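Local coordinates for protein taurine dioxygenase (Burkholderia ambifaria, PDB 5VN6) that probably oxidises taurine as an iron-dependent dioxygenase of the TfdA family, and holds a magnesium ion in its metal site in this crystal, at residues A20-V25 with A38-Q43; E143-H148 with L233-G238; A164-A169 with N204-H209. All blocks are in the same frame, centred on the assembly; numbering follows the deposited sequence. Where two conformers were deposited one is given.

Contact 1: A20-V25 with A38-Q43; sequences AELLGV and AEIRTQ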
ATOM      1  N   ALA A  20      10.459  11.620   5.036  1.00 29.95           N
ATOM      2  CA  ALA A  20      11.658  11.676   5.862  1.00 33.63           C
ATOM      3  C   ALA A  20      11.279  12.134   7.261  1.00 39.00           C
ATOM      4  O   ALA A  20      10.381  12.967   7.428  1.00 34.57           O
ATOM      5  CB  ALA A  20      12.715  12.629   5.297  1.00 31.69           C
ATOM      6  N   GLU A  21      11.976  11.586   8.258  1.00 38.04           N
ATOM      7  CA  GLU A  21      11.811  12.001   9.640  1.00 41.90           C
ATOM      8  C   GLU A  21      12.843  13.071   9.970  1.00 45.47           C
ATOM      9  O   GLU A  21      14.012  12.974   9.583  1.00 36.97           O
ATOM     10  CB  GLU A  21      11.943  10.815  10.618  1.00 36.43           C
ATOM     11  CG  GLU A  21      11.790  11.258  12.079  1.00 39.81           C
ATOM     12  CD  GLU A  21      11.690  10.116  13.098  1.00 45.70           C
ATOM     13  OE1 GLU A  21      11.621   8.938  12.696  1.00 44.76           O
ATOM     14  OE2 GLU A  21      11.717  10.408  14.322  1.00 48.74           O
ATOM     15  N   LEU A  22      12.393  14.099  10.678  1.00 44.21           N
ATOM     16  CA  LEU A  22      13.257  15.161  11.160  1.00 43.20           C
ATOM     17  C   LEU A  22      13.608  14.864  12.608  1.00 39.21           C
ATOM     18  O   LEU A  22      12.713  14.680  13.434  1.00 41.23           O
ATOM     19  CB  LEU A  22      12.548  16.513  11.047  1.00 43.65           C
ATOM     20  CG  LEU A  22      12.117  16.949   9.644  1.00 43.12           C
ATOM     21  CD1 LEU A  22      11.689  18.418   9.668  1.00 44.30           C
ATOM     22  CD2 LEU A  22      13.234  16.725   8.632  1.00 39.82           C
ATOM     23  N   LEU A  23      14.901  14.825  12.914  1.00 44.78           N
ATOM     24  CA  LEU A  23      15.385  14.537  14.257  1.00 53.21           C
ATOM     25  C   LEU A  23      16.147  15.737  14.807  1.00 58.28           C
ATOM     26  O   LEU A  23      16.739  16.519  14.056  1.00 52.81           O
ATOM     27  CB  LEU A  23      16.288  13.304  14.266  1.00 51.11           C
ATOM     28  CG  LEU A  23      15.590  12.037  13.750  1.00 51.14           C
ATOM     29  CD1 LEU A  23      16.546  11.227  12.945  1.00 49.17           C
ATOM     30  CD2 LEU A  23      15.074  11.218  14.915  1.00 53.53           C
ATOM     31  N   GLY A  24      16.135  15.864  16.133  1.00 61.66           N
ATOM     32  CA  GLY A  24      16.721  17.031  16.770  1.00 65.64           C
ATOM     33  C   GLY A  24      16.034  18.322  16.398  1.00 61.09           C
ATOM     34  O   GLY A  24      16.692  19.361  16.300  1.00 66.81           O
ATOM     35  N   VAL A  25      14.722  18.282  16.170  1.00 60.52           N
ATOM     36  CA  VAL A  25      13.962  19.440  15.721  1.00 60.65           C
ATOM     37  C   VAL A  25      12.759  19.622  16.631  1.00 58.85           C
ATOM     38  O   VAL A  25      11.943  18.706  16.784  1.00 59.22           O
ATOM     39  CB  VAL A  25      13.486  19.290  14.264  1.00 60.40           C
ATOM     40  CG1 VAL A  25      12.416  20.326  13.955  1.00 60.14           C
ATOM     41  CG2 VAL A  25      14.641  19.422  13.315  1.00 62.25           C
ATOM     42  N   ALA A  38      13.342  27.778   7.032  1.00 50.92           N
ATOM     43  CA  ALA A  38      13.733  27.671   5.628  1.00 52.72           C
ATOM     44  C   ALA A  38      14.165  26.250   5.273  1.00 54.39           C
ATOM     45  O   ALA A  38      13.735  25.692   4.254  1.00 51.02           O
ATOM     46  CB  ALA A  38      14.852  28.669   5.318  1.00 48.35           C
ATOM     47  N   GLU A  39      15.003  25.642   6.114  1.00 55.21           N
ATOM     48  CA  GLU A  39      15.462  24.284   5.845  1.00 57.21           C
ATOM     49  C   GLU A  39      14.307  23.282   5.864  1.00 50.33           C
ATOM     50  O   GLU A  39      14.203  22.424   4.982  1.00 47.99           O
ATOM     51  CB  GLU A  39      16.537  23.893   6.855  1.00 62.20           C
ATOM     52  CG  GLU A  39      17.936  23.810   6.261  1.00 73.38           C
ATOM     53  CD  GLU A  39      18.087  22.695   5.233  1.00 78.93           C
ATOM     54  OE1 GLU A  39      18.272  23.014   4.040  1.00 83.44           O
ATOM     55  OE2 GLU A  39      18.021  21.504   5.614  1.00 76.24           O
ATOM     56  N   ILE A  40      13.425  23.380   6.861  1.00 48.14           N
ATOM     57  CA  ILE A  40      12.258  22.507   6.914  1.00 47.48           C
ATOM     58  C   ILE A  40      11.438  22.642   5.641  1.00 44.57           C
ATOM     59  O   ILE A  40      10.970  21.647   5.074  1.00 41.18           O
ATOM     60  CB  ILE A  40      11.417  22.832   8.160  1.00 46.16           C
ATOM     61  CG1 ILE A  40      12.210  22.520   9.436  1.00 45.28           C
ATOM     62  CG2 ILE A  40      10.091  22.081   8.115  1.00 41.27           C
ATOM     63  CD1 ILE A  40      11.429  22.779  10.725  1.00 51.16           C
ATOM     64  N   ARG A  41      11.243  23.878   5.178  1.00 45.30           N
ATOM     65  CA  ARG A  41      10.515  24.092   3.934  1.00 44.33           C
ATOM     66  C   ARG A  41      11.234  23.438   2.761  1.00 44.30           C
ATOM     67  O   ARG A  41      10.607  22.775   1.921  1.00 38.29           O
ATOM     68  CB  ARG A  41      10.322  25.583   3.694  1.00 46.62           C
ATOM     69  CG  ARG A  41       9.731  25.890   2.361  1.00 48.83           C
ATOM     70  CD  ARG A  41       9.409  27.374   2.226  1.00 56.80           C
ATOM     71  NE  ARG A  41       8.920  27.635   0.882  1.00 58.95           N
ATOM     72  CZ  ARG A  41       9.710  27.750  -0.180  1.00 63.50           C
ATOM     73  NH1 ARG A  41      11.029  27.663  -0.043  1.00 56.20           N
ATOM     74  NH2 ARG A  41       9.185  27.969  -1.379  1.00 67.66           N
ATOM     75  N   THR A  42      12.555  23.621   2.679  1.00 43.65           N
ATOM     76  CA  THR A  42      13.304  22.968   1.612  1.00 43.07           C
ATOM     77  C   THR A  42      13.117  21.455   1.680  1.00 47.09           C
ATOM     78  O   THR A  42      12.819  20.815   0.664  1.00 42.48           O
ATOM     79  CB  THR A  42      14.780  23.347   1.693  1.00 39.30           C
ATOM     80  OG1 THR A  42      14.938  24.733   1.345  1.00 50.04           O
ATOM     81  CG2 THR A  42      15.592  22.519   0.733  1.00 45.26           C
ATOM     82  N   GLN A  43      13.202  20.879   2.886  1.00 45.52           N
ATOM     83  CA  GLN A  43      13.056  19.427   3.012  1.00 40.20           C
ATOM     84  C   GLN A  43      11.655  18.966   2.624  1.00 37.77           C
ATOM     85  O   GLN A  43      11.505  17.917   1.991  1.00 40.85           O
ATOM     86  CB  GLN A  43      13.394  18.970   4.431  1.00 39.33           C
ATOM     87  CG  GLN A  43      14.843  19.178   4.868  1.00 42.38           C
ATOM     88  CD  GLN A  43      15.869  18.477   3.974  1.00 48.08           C
ATOM     89  OE1 GLN A  43      15.612  17.416   3.413  1.00 46.68           O
ATOM     90  NE2 GLN A  43      17.060  19.059   3.883  1.00 49.31           N
TER
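I40, on the helix, meets L22 and V25, on and just after the strand, through one unbroken aliphatic branch. Its CB meets nothing of 20-25 closely; the contact starts at CG1. Set anti to the carbonyl carbon (chi1 -64°), I40 CG1 reaches L22 CD1 at 4.1 Å. The next bond is extended, which sends I40 CD1 on to V25 CG1 at 4.2 Å, the two methyls meeting tip to tip. The shorter branch stays beside the same leucine, with I40 CG2 4.3 Å from L22 CD1. Isoleucine suits the place because its two arms touch one neighbour while the longer goes on to a second.

Strand 20-23 and strand 49-52 lie side by side and parallel in the mixed sheet, and helix 34-47 joins them over one face: a beta-alpha-beta crossover. L50 of the second strand touches both L22 and I40, so the helix rests on both strands through branched aliphatic residues.

One turn along, the amide of the buried Q43 is held along the side of the helix. Q43 NE2 donates to E39 OE2 at 3.1 Å, nearly straight at 165°, on the syn side of the carboxylate though 22° out of its plane.

Contact 2: E143-H148 with L233-G238; sequences ENLPDH and LHYLIG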
ATOM      1  N   GLU A 143       6.051  10.835 -13.459  1.00 31.70           N
ATOM      2  CA  GLU A 143       7.318  10.699 -14.170  0.51 37.25           C
ATOM      3  C   GLU A 143       7.490   9.302 -14.760  1.00 38.34           C
ATOM      4  O   GLU A 143       8.044   9.156 -15.854  1.00 40.04           O
ATOM      5  CB  GLU A 143       8.482  11.041 -13.241  0.51 41.71           C
ATOM      6  CG  GLU A 143       9.862  10.865 -13.864  0.51 45.21           C
ATOM      7  CD  GLU A 143      10.084  11.739 -15.093  0.51 49.50           C
ATOM      8  OE1 GLU A 143      10.936  11.367 -15.930  0.51 52.02           O
ATOM      9  OE2 GLU A 143       9.415  12.791 -15.227  0.51 49.67           O
ATOM     10  N   ASN A 144       6.992   8.270 -14.078  1.00 38.57           N
ATOM     11  CA  ASN A 144       7.180   6.887 -14.515  1.00 38.14           C
ATOM     12  C   ASN A 144       6.099   6.373 -15.464  1.00 37.96           C
ATOM     13  O   ASN A 144       6.216   5.240 -15.940  1.00 38.50           O
ATOM     14  CB  ASN A 144       7.263   5.954 -13.300  1.00 32.93           C
ATOM     15  CG  ASN A 144       8.479   6.215 -12.465  1.00 43.80           C
ATOM     16  OD1 ASN A 144       9.462   6.752 -12.954  1.00 49.86           O
ATOM     17  ND2 ASN A 144       8.438   5.809 -11.209  1.00 52.90           N
ATOM     18  N   LEU A 145       5.058   7.150 -15.745  1.00 36.76           N
ATOM     19  CA  LEU A 145       4.087   6.751 -16.760  1.00 33.59           C
ATOM     20  C   LEU A 145       4.787   6.434 -18.075  1.00 37.27           C
ATOM     21  O   LEU A 145       5.867   6.971 -18.347  1.00 40.23           O
ATOM     22  CB  LEU A 145       3.045   7.850 -16.991  1.00 30.04           C
ATOM     23  CG  LEU A 145       2.075   8.105 -15.843  1.00 27.31           C
ATOM     24  CD1 LEU A 145       1.233   9.353 -16.170  1.00 23.50           C
ATOM     25  CD2 LEU A 145       1.184   6.874 -15.554  1.00 26.11           C
ATOM     26  N   PRO A 146       4.233   5.537 -18.889  1.00 39.21           N
ATOM     27  CA  PRO A 146       4.815   5.289 -20.212  1.00 40.15           C
ATOM     28  C   PRO A 146       4.584   6.459 -21.152  1.00 44.32           C
ATOM     29  O   PRO A 146       3.635   7.237 -20.994  1.00 42.76           O
ATOM     30  CB  PRO A 146       4.098   4.020 -20.697  1.00 43.01           C
ATOM     31  CG  PRO A 146       2.957   3.814 -19.782  1.00 46.77           C
ATOM     32  CD  PRO A 146       3.247   4.512 -18.499  1.00 42.83           C
ATOM     33  N   ASP A 147       5.475   6.571 -22.145  1.00 41.68           N
ATOM     34  CA  ASP A 147       5.449   7.721 -23.044  1.00 41.98           C
ATOM     35  C   ASP A 147       4.084   7.925 -23.688  1.00 44.26           C
ATOM     36  O   ASP A 147       3.610   9.062 -23.804  1.00 46.27           O
ATOM     37  CB  ASP A 147       6.515   7.573 -24.136  1.00 46.97           C
ATOM     38  CG  ASP A 147       7.912   7.725 -23.600  1.00 56.02           C
ATOM     39  OD1 ASP A 147       8.059   8.378 -22.544  1.00 54.65           O
ATOM     40  OD2 ASP A 147       8.859   7.207 -24.237  1.00 64.15           O
ATOM     41  N   HIS A 148       3.436   6.843 -24.124  1.00 42.63           N
ATOM     42  CA  HIS A 148       2.166   7.012 -24.821  1.00 42.03           C
ATOM     43  C   HIS A 148       1.063   7.471 -23.873  1.00 40.90           C
ATOM     44  O   HIS A 148       0.087   8.081 -24.318  1.00 48.71           O
ATOM     45  CB  HIS A 148       1.773   5.719 -25.546  1.00 44.95           C
ATOM     46  CG  HIS A 148       1.216   4.657 -24.646  1.00 45.32           C
ATOM     47  ND1 HIS A 148       2.007   3.700 -24.047  1.00 49.76           N
ATOM     48  CD2 HIS A 148      -0.055   4.390 -24.260  1.00 43.06           C
ATOM     49  CE1 HIS A 148       1.250   2.899 -23.314  1.00 46.07           C
ATOM     50  NE2 HIS A 148      -0.006   3.297 -23.427  1.00 47.97           N
ATOM     51  N   LEU A 233      -8.905   6.760 -16.788  1.00 24.71           N
ATOM     52  CA  LEU A 233      -8.937   7.406 -15.483  1.00 28.09           C
ATOM     53  C   LEU A 233      -8.647   6.400 -14.377  1.00 27.75           C
ATOM     54  O   LEU A 233      -7.839   6.672 -13.475  1.00 31.44           O
ATOM     55  CB  LEU A 233     -10.287   8.107 -15.273  1.00 28.09           C
ATOM     56  CG  LEU A 233     -10.511   8.786 -13.914  1.00 31.80           C
ATOM     57  CD1 LEU A 233      -9.447   9.860 -13.642  1.00 28.96           C
ATOM     58  CD2 LEU A 233     -11.919   9.350 -13.760  1.00 30.28           C
ATOM     59  N   HIS A 234      -9.242   5.201 -14.470  1.00 26.53           N
ATOM     60  CA  HIS A 234      -8.966   4.157 -13.480  1.00 27.51           C
ATOM     61  C   HIS A 234      -7.490   3.796 -13.443  1.00 21.59           C
ATOM     62  O   HIS A 234      -6.917   3.616 -12.360  1.00 25.94           O
ATOM     63  CB  HIS A 234      -9.820   2.924 -13.768  1.00 24.36           C
ATOM     64  CG  HIS A 234     -11.281   3.170 -13.563  1.00 27.84           C
ATOM     65  ND1 HIS A 234     -12.265   2.335 -14.047  1.00 31.14           N
ATOM     66  CD2 HIS A 234     -11.924   4.191 -12.941  1.00 28.27           C
ATOM     67  CE1 HIS A 234     -13.453   2.821 -13.718  1.00 31.09           C
ATOM     68  NE2 HIS A 234     -13.274   3.941 -13.035  1.00 29.40           N
ATOM     69  N   TYR A 235      -6.857   3.712 -14.615  1.00 27.73           N
ATOM     70  CA  TYR A 235      -5.435   3.410 -14.672  1.00 31.05           C
ATOM     71  C   TYR A 235      -4.615   4.492 -13.977  1.00 30.43           C
ATOM     72  O   TYR A 235      -3.668   4.190 -13.242  1.00 35.38           O
ATOM     73  CB  TYR A 235      -5.010   3.252 -16.136  1.00 26.43           C
ATOM     74  CG  TYR A 235      -3.515   3.199 -16.342  1.00 31.34           C
ATOM     75  CD1 TYR A 235      -2.814   1.986 -16.289  1.00 29.45           C
ATOM     76  CD2 TYR A 235      -2.797   4.362 -16.605  1.00 30.64           C
ATOM     77  CE1 TYR A 235      -1.425   1.947 -16.498  1.00 30.02           C
ATOM     78  CE2 TYR A 235      -1.434   4.328 -16.810  1.00 30.55           C
ATOM     79  CZ  TYR A 235      -0.759   3.125 -16.763  1.00 30.18           C
ATOM     80  OH  TYR A 235       0.590   3.138 -16.950  1.00 30.50           O
ATOM     81  N   LEU A 236      -4.977   5.758 -14.195  1.00 25.65           N
ATOM     82  CA  LEU A 236      -4.264   6.873 -13.576  1.00 27.76           C
ATOM     83  C   LEU A 236      -4.451   6.899 -12.058  1.00 26.31           C
ATOM     84  O   LEU A 236      -3.466   6.929 -11.311  1.00 30.60           O
ATOM     85  CB  LEU A 236      -4.732   8.194 -14.208  1.00 23.10           C
ATOM     86  CG  LEU A 236      -4.356   8.374 -15.675  1.00 28.74           C
ATOM     87  CD1 LEU A 236      -4.829   9.732 -16.304  1.00 25.88           C
ATOM     88  CD2 LEU A 236      -2.818   8.176 -15.866  1.00 29.41           C
ATOM     89  N   ILE A 237      -5.700   6.871 -11.573  1.00 24.86           N
ATOM     90  CA  ILE A 237      -5.896   6.951 -10.126  1.00 27.92           C
ATOM     91  C   ILE A 237      -5.296   5.741  -9.422  1.00 28.21           C
ATOM     92  O   ILE A 237      -4.890   5.840  -8.257  1.00 27.55           O
ATOM     93  CB  ILE A 237      -7.377   7.100  -9.715  1.00 29.97           C
ATOM     94  CG1 ILE A 237      -8.133   5.791  -9.968  1.00 33.46           C
ATOM     95  CG2 ILE A 237      -8.029   8.383 -10.318  1.00 24.06           C
ATOM     96  CD1 ILE A 237      -9.432   5.674  -9.185  1.00 47.48           C
ATOM     97  N   GLY A 238      -5.256   4.582 -10.090  1.00 33.85           N
ATOM     98  CA  GLY A 238      -4.634   3.411  -9.492  1.00 32.92           C
ATOM     99  C   GLY A 238      -3.119   3.493  -9.363  1.00 32.59           C
ATOM    100  O   GLY A 238      -2.517   2.597  -8.761  1.00 29.13           O
TER
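Y235 OH is met from the 143-148 side by three carbons: P146 CD lies 3.4 Å from Y235 OH, P146 CG 3.8 Å from the same oxygen, and L145 CD2 4.0 Å from it. No hydrogen bond crosses between the segments. The tyrosine gets there because CG is anti to the backbone N (chi1 169°), which points the ring off the helix toward the loop, where the proline ring comes from the opposite direction. Its hydroxyl suits a residue that is only partly exposed, with apolar neighbours along the ring. L145 slides past the tyrosine antiparallel to it. With CG beside the backbone N (chi1 -69°), its single CD2 methyl is carried to a point where it meets two neighbours, L145 CD2 lying 3.9 Å from Y235 CE2 and 4.2 Å from L236 CD2. A flexible apolar chain, unbranched at CB, suits this buried place.

P146 also has a backbone role: it is the N-cap residue of helix 147-153, its extended backbone turning directly into the first helical residue. Helix 228-237 therefore packs against the start of the other helix and the loop leading into it. Both belong to the long excursion between strands 133-137 and 246-249, which pair antiparallel in the three-stranded sheet of this cupin-type fold.

Next to the tyrosine on the helix, L236 is buried, touching V149 and I153 of helix 147-153 and F210 of strand 207-210. L145 also packs on I153.

Contact 3: A164-A169 with N204-H209; sequences ASFGAA and NAFTTH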
ATOM      1  N   ALA A 164     -20.316  13.554  -5.330  1.00 38.68           N
ATOM      2  CA  ALA A 164     -20.258  12.112  -5.531  1.00 41.89           C
ATOM      3  C   ALA A 164     -19.452  11.384  -4.461  1.00 43.21           C
ATOM      4  O   ALA A 164     -19.433  10.144  -4.454  1.00 40.99           O
ATOM      5  CB  ALA A 164     -19.687  11.792  -6.922  1.00 31.16           C
ATOM      6  N   SER A 165     -18.779  12.105  -3.571  1.00 37.74           N
ATOM      7  CA  SER A 165     -18.078  11.439  -2.480  1.00 41.04           C
ATOM      8  C   SER A 165     -18.825  11.698  -1.172  1.00 45.18           C
ATOM      9  O   SER A 165     -19.619  10.857  -0.739  1.00 53.40           O
ATOM     10  CB  SER A 165     -16.615  11.900  -2.408  1.00 38.32           C
ATOM     11  OG  SER A 165     -16.513  13.320  -2.469  1.00 48.82           O
ATOM     12  N   PHE A 166     -18.594  12.856  -0.545  1.00 43.68           N
ATOM     13  CA  PHE A 166     -19.221  13.154   0.746  1.00 48.50           C
ATOM     14  C   PHE A 166     -20.736  13.322   0.625  1.00 48.56           C
ATOM     15  O   PHE A 166     -21.485  12.942   1.533  1.00 50.62           O
ATOM     16  CB  PHE A 166     -18.593  14.406   1.365  1.00 49.35           C
ATOM     17  CG  PHE A 166     -17.217  14.178   1.918  1.00 66.22           C
ATOM     18  CD1 PHE A 166     -16.105  14.221   1.088  1.00 69.61           C
ATOM     19  CD2 PHE A 166     -17.034  13.886   3.265  1.00 77.04           C
ATOM     20  CE1 PHE A 166     -14.826  14.005   1.589  1.00 71.34           C
ATOM     21  CE2 PHE A 166     -15.755  13.661   3.773  1.00 79.92           C
ATOM     22  CZ  PHE A 166     -14.650  13.722   2.930  1.00 74.33           C
ATOM     23  N   GLY A 167     -21.205  13.917  -0.466  1.00 47.77           N
ATOM     24  CA  GLY A 167     -22.631  14.125  -0.623  1.00 47.48           C
ATOM     25  C   GLY A 167     -23.420  12.894  -0.996  1.00 48.58           C
ATOM     26  O   GLY A 167     -24.645  12.904  -0.846  1.00 47.36           O
ATOM     27  N   ALA A 168     -22.735  11.831  -1.445  1.00 46.44           N
ATOM     28  CA  ALA A 168     -23.407  10.692  -2.072  1.00 44.82           C
ATOM     29  C   ALA A 168     -24.434  10.042  -1.150  1.00 45.58           C
ATOM     30  O   ALA A 168     -25.480   9.574  -1.615  1.00 44.35           O
ATOM     31  CB  ALA A 168     -22.378   9.660  -2.543  1.00 43.59           C
ATOM     32  N   ALA A 169     -24.131   9.940   0.147  1.00 43.44           N
ATOM     33  CA  ALA A 169     -25.032   9.290   1.097  1.00 50.69           C
ATOM     34  C   ALA A 169     -26.091  10.222   1.698  1.00 53.38           C
ATOM     35  O   ALA A 169     -26.972   9.739   2.416  1.00 53.24           O
ATOM     36  CB  ALA A 169     -24.221   8.646   2.232  1.00 48.69           C
ATOM     37  N   ASN A 204      -7.536  11.597  -8.567  1.00 28.31           N
ATOM     38  CA  ASN A 204      -7.582  10.796  -7.343  1.00 28.40           C
ATOM     39  C   ASN A 204      -9.016  10.308  -7.131  1.00 30.50           C
ATOM     40  O   ASN A 204      -9.863  10.408  -8.027  1.00 27.18           O
ATOM     41  CB  ASN A 204      -7.037  11.594  -6.143  1.00 24.39           C
ATOM     42  CG  ASN A 204      -7.972  12.712  -5.682  1.00 33.73           C
ATOM     43  OD1 ASN A 204      -8.916  12.466  -4.940  1.00 37.91           O
ATOM     44  ND2 ASN A 204      -7.673  13.948  -6.070  1.00 30.48           N
ATOM     45  N   ALA A 205      -9.292   9.799  -5.919  1.00 31.90           N
ATOM     46  CA  ALA A 205     -10.593   9.199  -5.624  1.00 36.62           C
ATOM     47  C   ALA A 205     -11.735  10.189  -5.828  1.00 34.42           C
ATOM     48  O   ALA A 205     -12.862   9.779  -6.120  1.00 33.43           O
ATOM     49  CB  ALA A 205     -10.617   8.647  -4.192  1.00 29.81           C
ATOM     50  N   PHE A 206     -11.465  11.490  -5.701  1.00 26.81           N
ATOM     51  CA  PHE A 206     -12.505  12.487  -5.926  1.00 35.28           C
ATOM     52  C   PHE A 206     -12.825  12.700  -7.398  1.00 40.61           C
ATOM     53  O   PHE A 206     -13.859  13.297  -7.700  1.00 38.29           O
ATOM     54  CB  PHE A 206     -12.097  13.840  -5.323  1.00 37.07           C
ATOM     55  CG  PHE A 206     -12.079  13.855  -3.821  1.00 38.26           C
ATOM     56  CD1 PHE A 206     -10.921  14.193  -3.135  1.00 40.58           C
ATOM     57  CD2 PHE A 206     -13.211  13.514  -3.096  1.00 38.00           C
ATOM     58  CE1 PHE A 206     -10.894  14.209  -1.750  1.00 41.81           C
ATOM     59  CE2 PHE A 206     -13.191  13.529  -1.715  1.00 46.29           C
ATOM     60  CZ  PHE A 206     -12.025  13.880  -1.037  1.00 44.25           C
ATOM     61  N   THR A 207     -11.969  12.246  -8.316  1.00 35.87           N
ATOM     62  CA  THR A 207     -12.132  12.569  -9.728  1.00 33.72           C
ATOM     63  C   THR A 207     -13.212  11.684 -10.348  1.00 34.87           C
ATOM     64  O   THR A 207     -13.164  10.450 -10.230  1.00 30.55           O
ATOM     65  CB  THR A 207     -10.809  12.384 -10.472  1.00 31.37           C
ATOM     66  OG1 THR A 207      -9.750  13.048  -9.768  1.00 29.42           O
ATOM     67  CG2 THR A 207     -10.913  12.927 -11.872  1.00 32.13           C
ATOM     68  N   THR A 208     -14.185  12.306 -11.019  1.00 32.32           N
ATOM     69  CA  THR A 208     -15.269  11.512 -11.594  1.00 29.45           C
ATOM     70  C   THR A 208     -15.016  11.139 -13.053  1.00 36.52           C
ATOM     71  O   THR A 208     -15.252   9.987 -13.436  1.00 33.43           O
ATOM     72  CB  THR A 208     -16.603  12.249 -11.479  1.00 26.69           C
ATOM     73  OG1 THR A 208     -16.536  13.468 -12.226  1.00 30.48           O
ATOM     74  CG2 THR A 208     -16.885  12.555 -10.034  1.00 27.45           C
ATOM     75  N   HIS A 209     -14.542  12.083 -13.873  1.00 29.05           N
ATOM     76  CA  HIS A 209     -14.389  11.825 -15.304  1.00 33.46           C
ATOM     77  C   HIS A 209     -13.576  12.934 -15.961  1.00 37.24           C
ATOM     78  O   HIS A 209     -13.463  14.045 -15.430  1.00 34.48           O
ATOM     79  CB  HIS A 209     -15.749  11.725 -15.990  1.00 34.04           C
ATOM     80  CG  HIS A 209     -16.510  13.014 -15.987  1.00 39.29           C
ATOM     81  ND1 HIS A 209     -16.994  13.581 -14.826  1.00 37.32           N
ATOM     82  CD2 HIS A 209     -16.858  13.854 -16.992  1.00 36.86           C
ATOM     83  CE1 HIS A 209     -17.618  14.712 -15.118  1.00 44.39           C
ATOM     84  NE2 HIS A 209     -17.551  14.900 -16.426  1.00 41.65           N
TER
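The rings of F166 and F206 meet edge to edge, their planes only some 25° apart, with F166 CE1 3.7 Å from F206 CE2. Y101 stacks on the F166 ring, and W111 and F206 form an edge-to-face pair. S165 occupies a further part of the F206 edge, with S165 OG 3.4 Å from F206 CD2 and S165 CB in the plane of the ring. Its chi1 of 48°, which sets OG between the backbone N and the carbonyl carbon, brings the hydroxyl to that edge. There it is bonded to S161 O, and a small polar side chain suits a spot wedged between backbone and ring.

F206 is set in place by its own turn. N204 to T207 form a type I beta turn, and N204 OD1 accepts from F206 N at 2.8 Å, making an Asx turn in which the donor sits above the carbonyl plane. N204 N donates to T207 OG1 at 2.9 Å, a short side chain again bonding to nearby backbone.

The F206 side chain lies about 4 Å from that of H106, which with D108 and H266 holds the magnesium ion; the trio matches the two-histidine-one-carboxylate facial triad, where iron is the usual metal of the family.

Overall arrangement
From the N terminus, contact 1 closes a short helical connection near one edge of the mixed sheet, one strand in from 10-13. The chain then runs through the metal-binding H106 and D108 before contact 2 opens; it joins the start of helix 147-153 to helix 228-237. Contact 3 falls wholly within this span and joins the loop after strand 157-160 to the turn and start of strand 207-210, its neighbour in the four-stranded sheet. Contacts 2 and 3 touch, L233 and I237 packing on 204-209. Contact 1 stands apart, with nearest atoms about 17 Å from contact 2 and about 21 Å from contact 3, on the opposite side of the chain's centre from contact 3.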